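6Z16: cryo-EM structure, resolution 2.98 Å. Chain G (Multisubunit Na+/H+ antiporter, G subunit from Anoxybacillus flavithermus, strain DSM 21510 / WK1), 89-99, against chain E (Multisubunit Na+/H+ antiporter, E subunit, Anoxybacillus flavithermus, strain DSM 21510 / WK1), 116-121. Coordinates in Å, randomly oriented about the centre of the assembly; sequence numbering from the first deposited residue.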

ATOM      1  N   ALA G  89     -10.126 -34.007  12.990  1.00 50.65           N
ATOM      2  CA  ALA G  89      -9.758 -35.273  13.621  1.00 36.78           C
ATOM      3  C   ALA G  89      -9.703 -35.155  15.140  1.00 41.07           C
ATOM      4  O   ALA G  89     -10.105 -36.081  15.852  1.00 47.76           O
ATOM      5  CB  ALA G  89      -8.420 -35.756  13.081  1.00 37.35           C
ATOM      6  N   HIS G  90      -9.228 -34.011  15.645  1.00 40.59           N
ATOM      7  CA  HIS G  90      -9.238 -33.733  17.079  1.00 35.58           C
ATOM      8  C   HIS G  90     -10.648 -33.739  17.652  1.00 38.24           C
ATOM      9  O   HIS G  90     -10.884 -34.303  18.728  1.00 42.06           O
ATOM     10  CB  HIS G  90      -8.576 -32.384  17.352  1.00 37.17           C
ATOM     11  CG  HIS G  90      -8.676 -31.942  18.779  1.00 53.85           C
ATOM     12  ND1 HIS G  90      -9.724 -31.183  19.252  1.00 53.01           N
ATOM     13  CD2 HIS G  90      -7.870 -32.166  19.840  1.00 64.17           C
ATOM     14  CE1 HIS G  90      -9.554 -30.952  20.540  1.00 54.01           C
ATOM     15  NE2 HIS G  90      -8.437 -31.540  20.922  1.00 66.72           N
ATOM     16  N   LEU G  91     -11.594 -33.117  16.949  1.00 43.03           N
ATOM     17  CA  LEU G  91     -12.959 -33.042  17.460  1.00 47.05           C
ATOM     18  C   LEU G  91     -13.646 -34.399  17.444  1.00 45.69           C
ATOM     19  O   LEU G  91     -14.340 -34.752  18.408  1.00 42.25           O
ATOM     20  CB  LEU G  91     -13.756 -32.015  16.663  1.00 66.45           C
ATOM     21  CG  LEU G  91     -13.349 -30.587  17.008  1.00 77.30           C
ATOM     22  CD1 LEU G  91     -13.944 -29.630  16.025  1.00 77.96           C
ATOM     23  CD2 LEU G  91     -13.803 -30.248  18.419  1.00 76.71           C
ATOM     24  N   ILE G  92     -13.439 -35.190  16.383  1.00 46.32           N
ATOM     25  CA  ILE G  92     -14.055 -36.517  16.353  1.00 47.27           C
ATOM     26  C   ILE G  92     -13.408 -37.431  17.390  1.00 42.42           C
ATOM     27  O   ILE G  92     -14.088 -38.258  18.005  1.00 41.35           O
ATOM     28  CB  ILE G  92     -13.988 -37.157  14.955  1.00 51.79           C
ATOM     29  CG1 ILE G  92     -14.463 -36.203  13.868  1.00 64.92           C
ATOM     30  CG2 ILE G  92     -14.909 -38.348  14.895  1.00 47.57           C
ATOM     31  CD1 ILE G  92     -15.856 -35.703  14.026  1.00 73.05           C
ATOM     32  N   SER G  93     -12.107 -37.270  17.646  1.00 45.80           N
ATOM     33  CA  SER G  93     -11.453 -38.113  18.638  1.00 45.23           C
ATOM     34  C   SER G  93     -11.871 -37.746  20.057  1.00 50.87           C
ATOM     35  O   SER G  93     -12.037 -38.633  20.901  1.00 51.97           O
ATOM     36  CB  SER G  93      -9.941 -38.023  18.480  1.00 44.52           C
ATOM     37  OG  SER G  93      -9.543 -38.553  17.229  1.00 39.12           O
ATOM     38  N   ARG G  94     -12.078 -36.454  20.339  1.00 49.46           N
ATOM     39  CA  ARG G  94     -12.596 -36.088  21.655  1.00 50.95           C
ATOM     40  C   ARG G  94     -14.043 -36.536  21.816  1.00 67.92           C
ATOM     41  O   ARG G  94     -14.451 -36.960  22.909  1.00 75.04           O
ATOM     42  CB  ARG G  94     -12.483 -34.582  21.896  1.00 54.08           C
ATOM     43  CG  ARG G  94     -12.769 -34.230  23.352  1.00 63.48           C
ATOM     44  CD  ARG G  94     -12.676 -32.754  23.711  1.00 70.52           C
ATOM     45  NE  ARG G  94     -13.754 -31.959  23.140  1.00 81.08           N
ATOM     46  CZ  ARG G  94     -13.566 -30.934  22.320  1.00 93.16           C
ATOM     47  NH1 ARG G  94     -12.338 -30.565  21.996  1.00 94.78           N
ATOM     48  NH2 ARG G  94     -14.604 -30.262  21.843  1.00 95.74           N
ATOM     49  N   ALA G  95     -14.826 -36.475  20.734  1.00 67.23           N
ATOM     50  CA  ALA G  95     -16.209 -36.934  20.788  1.00 65.55           C
ATOM     51  C   ALA G  95     -16.291 -38.439  20.983  1.00 60.06           C
ATOM     52  O   ALA G  95     -17.213 -38.927  21.645  1.00 65.87           O
ATOM     53  CB  ALA G  95     -16.943 -36.524  19.515  1.00 73.62           C
ATOM     54  N   ALA G  96     -15.332 -39.180  20.437  1.00 55.68           N
ATOM     55  CA  ALA G  96     -15.295 -40.618  20.653  1.00 46.95           C
ATOM     56  C   ALA G  96     -14.807 -40.959  22.050  1.00 45.59           C
ATOM     57  O   ALA G  96     -15.293 -41.917  22.654  1.00 50.48           O
ATOM     58  CB  ALA G  96     -14.409 -41.289  19.606  1.00 43.35           C
ATOM     59  N   TYR G  97     -13.850 -40.196  22.580  1.00 54.77           N
ATOM     60  CA  TYR G  97     -13.333 -40.491  23.912  1.00 59.82           C
ATOM     61  C   TYR G  97     -14.358 -40.181  24.990  1.00 71.58           C
ATOM     62  O   TYR G  97     -14.457 -40.912  25.979  1.00 75.66           O
ATOM     63  CB  TYR G  97     -12.050 -39.712  24.179  1.00 70.49           C
ATOM     64  CG  TYR G  97     -11.413 -40.053  25.504  1.00 93.31           C
ATOM     65  CD1 TYR G  97     -10.690 -41.224  25.661  1.00102.60           C
ATOM     66  CD2 TYR G  97     -11.542 -39.213  26.598  1.00108.43           C
ATOM     67  CE1 TYR G  97     -10.107 -41.548  26.870  1.00121.15           C
ATOM     68  CE2 TYR G  97     -10.962 -39.528  27.815  1.00122.97           C
ATOM     69  CZ  TYR G  97     -10.247 -40.697  27.942  1.00130.23           C
ATOM     70  OH  TYR G  97      -9.663 -41.023  29.141  1.00170.79           O
ATOM     71  N   TYR G  98     -15.122 -39.105  24.826  1.00 77.00           N
ATOM     72  CA  TYR G  98     -16.134 -38.769  25.819  1.00 83.34           C
ATOM     73  C   TYR G  98     -17.355 -39.677  25.776  1.00 80.14           C
ATOM     74  O   TYR G  98     -18.146 -39.660  26.724  1.00 71.68           O
ATOM     75  CB  TYR G  98     -16.566 -37.316  25.654  1.00 89.11           C
ATOM     76  CG  TYR G  98     -15.639 -36.312  26.296  1.00110.31           C
ATOM     77  CD1 TYR G  98     -14.769 -36.692  27.308  1.00108.57           C
ATOM     78  CD2 TYR G  98     -15.645 -34.980  25.900  1.00120.92           C
ATOM     79  CE1 TYR G  98     -13.927 -35.780  27.905  1.00114.71           C
ATOM     80  CE2 TYR G  98     -14.806 -34.054  26.486  1.00123.54           C
ATOM     81  CZ  TYR G  98     -13.953 -34.459  27.491  1.00125.72           C
ATOM     82  OH  TYR G  98     -13.116 -33.535  28.077  1.00130.06           O
ATOM     83  N   ALA G  99     -17.519 -40.475  24.722  1.00 77.40           N
ATOM     84  CA  ALA G  99     -18.612 -41.430  24.622  1.00 79.66           C
ATOM     85  C   ALA G  99     -18.311 -42.755  25.317  1.00 86.72           C
ATOM     86  O   ALA G  99     -19.032 -43.731  25.081  1.00 77.40           O
ATOM     87  CB  ALA G  99     -18.955 -41.682  23.153  1.00 66.80           C
TER
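Chain E 116-121: TLVLDV

Chain E meets the helix of chain G as an extended strand, with residues 116-121 running obliquely across residues 89-98. The N-to-C directions of the two elements make an angle of 56°, signed -56°, and their axes come within 7.6 Å at the closest point. The register is set by two close pairs: the CA atoms of His G90 and Val E118 are 6.1 Å apart, and those of Arg G94 and Leu E119 are 5.2 Å apart. One residue step along the strand thus answers one helical turn. The strand keeps extended phi/psi values through Leu E119, then Asp E120 breaks the pattern with a positive phi, 62/72, before Val E121 continues at -61/138.

Three residues cover the most surface: Asp E120, His G90 and Leu E119, in that order, within a total of 471 Å² buried between the two stretches.

Asp E120 is the polar centre. Its CA-to-CB bond points sideways, yet with chi1 in the m well the carboxylate ends up against the helix, among the side chains of Arg G94, Tyr G97 and Tyr G98. OD1 of Asp E120 lies 3.3 Å from CG of Arg G94 and 2.9 Å from OH of Tyr G98, while OD2 of Asp E120 sits 3.2 Å from CD2 of Tyr G97. The Arg G94 contact is made by the aliphatic part of the side chain; the guanidinium group lies farther off, with NE of Arg G94 4.8 Å from OD1 of Asp E120 and both NH atoms farther still, so the acid and the base do not pair. The rule to read here is that an arginine beside an acid need not pair with it: its aliphatic carbons can pack there while the charged group lies elsewhere.

His G90 works from the other end of the contact. Its chi1 is t, and although CA-to-CB points sideways, the imidazole reaches the strand backbone. CD2 of His G90 is 3.1 Å from O of Val E118 and 3.6 Å from CB of the same Val E118, and NE2 of His G90 lies 4.2 Å from CA of Leu E119. A ring brought up to a strand in this way covers main chain and side chain together.

Leu E119 supplies the apolar counterpart. Its CD1 stands over one face of the Tyr G97 ring, 4.2 Å from the centroid and 13° off the normal, a CH-pi contact, and the same CD1 is 4.1 Å from CG of Tyr G97. The CA-to-CB bond of Tyr G97 points toward the strand, and with chi1 in the t well one face of the ring lies beneath that methyl.

The CA-to-CB bond of Ser G93, one turn before Tyr G97, also points toward chain E, and CD2 of Leu E117 packs 3.6 Å from OG of Ser G93. That hydroxyl is already engaged within the helix, donating from OG of Ser G93 to O of Ala G89 at 2.9 Å. A small polar residue whose hydroxyl is donated to its own backbone here sits beside a leucine methyl, an arrangement that leaves its proton engaged.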

ATOM      1  N   THR E 116       1.474 -38.705  17.404  1.00 78.51           N
ATOM      2  CA  THR E 116       0.723 -38.055  18.470  1.00 73.37           C
ATOM      3  C   THR E 116      -0.575 -37.466  17.939  1.00 71.22           C
ATOM      4  O   THR E 116      -0.709 -37.168  16.751  1.00 70.83           O
ATOM      5  CB  THR E 116       1.540 -36.953  19.154  1.00 79.30           C
ATOM      6  OG1 THR E 116       2.173 -36.131  18.166  1.00 82.18           O
ATOM      7  CG2 THR E 116       2.557 -37.525  20.122  1.00 76.70           C
ATOM      8  N   LEU E 117      -1.531 -37.294  18.853  1.00 70.83           N
ATOM      9  CA  LEU E 117      -2.862 -36.789  18.542  1.00 62.08           C
ATOM     10  C   LEU E 117      -3.470 -36.242  19.822  1.00 64.13           C
ATOM     11  O   LEU E 117      -3.440 -36.917  20.852  1.00 71.87           O
ATOM     12  CB  LEU E 117      -3.754 -37.892  17.977  1.00 62.80           C
ATOM     13  CG  LEU E 117      -5.155 -37.515  17.507  1.00 70.91           C
ATOM     14  CD1 LEU E 117      -5.096 -36.666  16.252  1.00 74.91           C
ATOM     15  CD2 LEU E 117      -5.974 -38.761  17.294  1.00 70.80           C
ATOM     16  N   VAL E 118      -4.027 -35.051  19.758  1.00 60.15           N
ATOM     17  CA  VAL E 118      -4.557 -34.389  20.942  1.00 65.93           C
ATOM     18  C   VAL E 118      -5.985 -34.848  21.179  1.00 74.19           C
ATOM     19  O   VAL E 118      -6.759 -35.051  20.240  1.00 75.35           O
ATOM     20  CB  VAL E 118      -4.488 -32.861  20.784  1.00 74.46           C
ATOM     21  CG1 VAL E 118      -4.891 -32.129  22.067  1.00 79.76           C
ATOM     22  CG2 VAL E 118      -3.137 -32.470  20.379  1.00 73.55           C
ATOM     23  N   LEU E 119      -6.313 -35.053  22.446  1.00 83.61           N
ATOM     24  CA  LEU E 119      -7.680 -35.105  22.928  1.00 91.35           C
ATOM     25  C   LEU E 119      -7.636 -34.604  24.359  1.00103.93           C
ATOM     26  O   LEU E 119      -6.697 -34.932  25.084  1.00115.02           O
ATOM     27  CB  LEU E 119      -8.251 -36.524  22.818  1.00 82.88           C
ATOM     28  CG  LEU E 119      -7.490 -37.722  23.399  1.00 74.75           C
ATOM     29  CD1 LEU E 119      -7.860 -38.054  24.843  1.00 86.60           C
ATOM     30  CD2 LEU E 119      -7.662 -38.932  22.501  1.00 67.69           C
ATOM     31  N   ASP E 120      -8.625 -33.791  24.740  1.00 89.46           N
ATOM     32  CA  ASP E 120      -8.788 -33.255  26.096  1.00 88.88           C
ATOM     33  C   ASP E 120      -7.602 -32.378  26.518  1.00 95.46           C
ATOM     34  O   ASP E 120      -6.726 -32.777  27.286  1.00105.06           O
ATOM     35  CB  ASP E 120      -9.019 -34.369  27.125  1.00112.49           C
ATOM     36  CG  ASP E 120     -10.249 -35.174  26.836  1.00131.66           C
ATOM     37  OD1 ASP E 120     -11.165 -34.628  26.192  1.00131.20           O
ATOM     38  OD2 ASP E 120     -10.293 -36.351  27.253  1.00133.94           O
ATOM     39  N   VAL E 121      -7.536 -31.190  25.921  1.00 90.83           N
ATOM     40  CA  VAL E 121      -6.960 -30.074  26.660  1.00 88.49           C
ATOM     41  C   VAL E 121      -7.830 -29.854  27.897  1.00 83.81           C
ATOM     42  O   VAL E 121      -9.061 -29.977  27.836  1.00 87.18           O
ATOM     43  CB  VAL E 121      -6.847 -28.832  25.757  1.00 75.87           C
ATOM     44  CG1 VAL E 121      -8.183 -28.467  25.130  1.00 87.99           C
ATOM     45  CG2 VAL E 121      -6.283 -27.644  26.517  1.00 63.99           C
TER